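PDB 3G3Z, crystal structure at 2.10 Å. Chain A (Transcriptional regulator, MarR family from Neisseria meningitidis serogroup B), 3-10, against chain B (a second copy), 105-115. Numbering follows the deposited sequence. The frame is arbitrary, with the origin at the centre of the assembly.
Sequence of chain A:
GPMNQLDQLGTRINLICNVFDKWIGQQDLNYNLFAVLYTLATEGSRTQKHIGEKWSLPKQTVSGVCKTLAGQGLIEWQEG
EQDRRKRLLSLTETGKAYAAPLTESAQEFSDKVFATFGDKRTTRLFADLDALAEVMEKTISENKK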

# COMPACT_ATOMS: atom_id res chain seq x y z
N MSE A 3 16.31 7.22 8.22
CA MSE A 3 17.17 8.36 7.76
C MSE A 3 16.33 9.51 7.18
O MSE A 3 16.00 10.46 7.89
N ASN A 4 16.00 9.42 5.89
CA ASN A 4 15.17 10.43 5.25
C ASN A 4 13.70 10.23 5.60
O ASN A 4 13.23 9.11 5.72
N GLN A 5 13.00 11.34 5.78
CA GLN A 5 11.61 11.34 6.21
C GLN A 5 10.73 10.56 5.23
O GLN A 5 9.91 9.74 5.63
N LEU A 6 10.92 10.86 3.95
CA LEU A 6 10.17 10.27 2.86
C LEU A 6 10.42 8.78 2.81
O LEU A 6 9.50 7.99 2.57
N ASP A 7 11.67 8.39 3.03
CA ASP A 7 12.05 6.99 3.02
C ASP A 7 11.35 6.28 4.18
O ASP A 7 10.79 5.19 4.02
N GLN A 8 11.38 6.93 5.33
CA GLN A 8 10.79 6.40 6.54
C GLN A 8 9.29 6.27 6.42
O GLN A 8 8.71 5.30 6.91
N LEU A 9 8.66 7.23 5.74
CA LEU A 9 7.22 7.19 5.50
C LEU A 9 6.87 6.10 4.48
O LEU A 9 5.97 5.29 4.72
N GLY A 10 7.58 6.10 3.36
CA GLY A 10 7.28 5.19 2.25
C GLY A 10 7.35 3.72 2.65
O GLY A 10 6.49 2.93 2.27
N SER B 105 15.79 14.71 -5.94
CA SER B 105 14.38 15.01 -6.08
C SER B 105 13.57 14.38 -4.93
O SER B 105 12.50 14.87 -4.58
N ALA B 106 14.11 13.31 -4.33
CA ALA B 106 13.49 12.68 -3.15
C ALA B 106 13.61 13.57 -1.91
O ALA B 106 12.65 13.68 -1.14
N GLN B 107 14.78 14.18 -1.73
CA GLN B 107 15.02 15.10 -0.61
C GLN B 107 14.17 16.34 -0.73
O GLN B 107 13.62 16.84 0.26
N GLU B 108 14.05 16.84 -1.96
CA GLU B 108 13.22 17.98 -2.29
C GLU B 108 11.77 17.71 -1.91
O GLU B 108 11.16 18.48 -1.15
N PHE B 109 11.22 16.61 -2.43
CA PHE B 109 9.84 16.19 -2.15
C PHE B 109 9.66 15.98 -0.66
O PHE B 109 8.66 16.41 -0.10
N SER B 110 10.63 15.34 -0.02
CA SER B 110 10.61 15.11 1.43
C SER B 110 10.52 16.40 2.25
O SER B 110 9.83 16.44 3.28
N ASP B 111 11.22 17.44 1.80
CA ASP B 111 11.28 18.70 2.52
C ASP B 111 9.97 19.46 2.41
O ASP B 111 9.44 19.91 3.42
N LYS B 112 9.45 19.59 1.20
CA LYS B 112 8.14 20.22 0.99
C LYS B 112 7.08 19.49 1.80
O LYS B 112 6.26 20.11 2.47
N VAL B 113 7.14 18.16 1.74
CA VAL B 113 6.08 17.31 2.26
C VAL B 113 5.95 17.35 3.79
O VAL B 113 4.84 17.39 4.32
N PHE B 114 7.09 17.38 4.48
CA PHE B 114 7.11 17.36 5.94
C PHE B 114 7.22 18.75 6.57
O PHE B 114 7.35 18.87 7.80
N ALA B 115 7.14 19.78 5.74
CA ALA B 115 7.20 21.17 6.20
C ALA B 115 6.41 21.44 7.49
O ALA B 115 6.95 22.04 8.42

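What does the first part of the chain B helix offer to chain A? The two helices cross at 81°, nearly perpendicular, with axes 9.3 Å apart at closest approach, and the two stretches together bury 424 Å². Ser B105 stays out of reach, and Ala B106 is the first residue to touch. Its CA-to-CB bond points sideways, yet the small methyl still meets Leu A6, whose CD1 lies 4.4 Å from Ala B106 CB. Leu A6 has chi1 in t and chi2 between wells at -121°, and its CA-to-CB bond also runs sideways to chain B. Gln B107 points away, but with chi1 t and chi2 p its end comes back toward Asn A4. There Asn A4 ND2 sits 3.2 Å from Gln B107 OE1, and the angle is too poor for a hydrogen bond. The amide is instead tied within its own helix, where Gln B107 NE2 donates to Asp B111 OD1 at 3.1 Å, one turn on.

How does Phe B109 take part when it does not point straight at chain A? Glu B108 before it is out of reach, and the CA-to-CB bond of Phe B109 is sideways, but chi1 in t and chi2 of 64° bring the end of the ring nearer. The ring presents its edge to Leu A6, with Leu A6 CD2 near the ring plane and 3.9 Å from Phe B109 CD2. Leu A6 CD1 also comes to 4.0 Å from Phe B109 CD2, so both methyls lie near this ring and CD1 reaches Ala B106 as well; Leu A6 is buried.

Why is Ser B110 the polar centre of the contact? It lies where the backbones come close, its CA 5.1 Å from the CA of Leu A6, and it points toward chain A with chi1 t. Leu A6 N donates to Ser B110 OG at 3.3 Å. This amide belongs to the first turn of its helix, where backbone NH groups lack an acceptor one turn earlier, so a hydroxyl from the other chain can serve. Asn A4, the N-cap residue, points toward chain B with chi1 t, and its ND2 adds a weak hydrogen bond to Ser B110 OG, also 3.3 Å. Packing is tight around these bonds: Leu A6 CB is 3.6 Å from Ser B110 CB, and Gln A5 CB is 3.3 Å from Ser B110 OG.

What closes the contact at the far end of the chain B stretch? One turn after Ser B110, Phe B114 points toward chain A with chi1 m and chi2 near -90°, and it has the largest covered area of any residue here. Gln A5, with chi1 and chi2 both off the usual wells, lays its CG over one ring face, 3.4 Å from the Phe B114 ring centroid and 9° off the normal, a CH-pi contact. Leu A9, chi1 t and chi2 p, meets the ring edge, its CB 3.8 Å from Phe B114 CZ. Ala B115 then points away.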

# COMPACT_ATOMS: atom_id res chain seq x y z
CB MSE A 3 18.24 7.89 6.77
CG MSE A 3 17.80 6.74 5.87
SE MSE A 3 19.20 6.14 4.64
CE MSE A 3 20.65 5.82 5.92
CB ASN A 4 15.37 10.38 3.73
CG ASN A 4 14.62 11.48 3.01
OD1 ASN A 4 13.86 11.21 2.08
ND2 ASN A 4 14.83 12.73 3.43
CB GLN A 5 11.10 12.76 6.26
CG GLN A 5 10.43 13.11 7.54
CD GLN A 5 11.26 14.07 8.33
OE1 GLN A 5 11.24 15.27 8.08
NE2 GLN A 5 12.00 13.54 9.30
CB LEU A 6 10.59 10.93 1.54
CG LEU A 6 9.67 11.08 0.32
CD1 LEU A 6 10.24 10.38 -0.92
CD2 LEU A 6 8.21 10.68 0.61
CB ASP A 7 13.56 6.85 3.16
CG ASP A 7 14.00 5.41 3.08
OD1 ASP A 7 14.21 4.92 1.96
OD2 ASP A 7 14.12 4.78 4.15
CB GLN A 8 11.17 7.27 7.73
CG GLN A 8 12.49 6.88 8.35
CD GLN A 8 12.71 7.55 9.69
OE1 GLN A 8 12.75 8.77 9.79
NE2 GLN A 8 12.87 6.74 10.73
CB LEU A 9 6.70 8.56 5.02
CG LEU A 9 5.18 8.60 4.73
CD1 LEU A 9 4.40 8.59 6.04
CD2 LEU A 9 4.79 9.79 3.89
CB SER B 105 13.86 14.61 -7.46
OG SER B 105 12.95 13.54 -7.38
CB ALA B 106 14.11 11.32 -2.87
CB GLN B 107 16.50 15.49 -0.55
CG GLN B 107 16.90 16.18 0.75
CD GLN B 107 16.71 15.30 1.97
OE1 GLN B 107 17.32 14.23 2.09
NE2 GLN B 107 15.86 15.74 2.89
CB GLU B 108 13.34 18.29 -3.78
CG GLU B 108 12.81 19.65 -4.19
CD GLU B 108 13.52 20.19 -5.41
OE1 GLU B 108 14.40 19.48 -5.95
OE2 GLU B 108 13.20 21.32 -5.84
CB PHE B 109 9.52 14.90 -2.92
CG PHE B 109 8.06 14.46 -2.84
CD1 PHE B 109 7.04 15.24 -3.39
CD2 PHE B 109 7.73 13.23 -2.27
CE1 PHE B 109 5.69 14.82 -3.34
CE2 PHE B 109 6.38 12.80 -2.21
CZ PHE B 109 5.37 13.60 -2.76
CB SER B 110 11.83 14.30 1.87
OG SER B 110 11.74 13.93 3.22
CB ASP B 111 12.46 19.55 2.05
CG ASP B 111 13.79 18.97 2.48
OD1 ASP B 111 13.82 17.99 3.25
OD2 ASP B 111 14.83 19.50 2.03
CB LYS B 112 7.73 20.21 -0.48
CG LYS B 112 8.76 20.75 -1.44
CD LYS B 112 8.15 20.98 -2.80
CE LYS B 112 9.13 20.65 -3.93
NZ LYS B 112 9.37 19.18 -4.07
CB VAL B 113 6.21 15.86 1.70
CG1 VAL B 113 5.54 14.83 2.59
CG2 VAL B 113 5.66 15.80 0.27
CB PHE B 114 8.19 16.40 6.45
CG PHE B 114 7.87 14.96 6.17
CD1 PHE B 114 7.15 14.21 7.10
CD2 PHE B 114 8.25 14.37 4.97
CE1 PHE B 114 6.83 12.88 6.84
CE2 PHE B 114 7.93 13.04 4.71
CZ PHE B 114 7.22 12.30 5.64
CB ALA B 115 6.77 22.13 5.08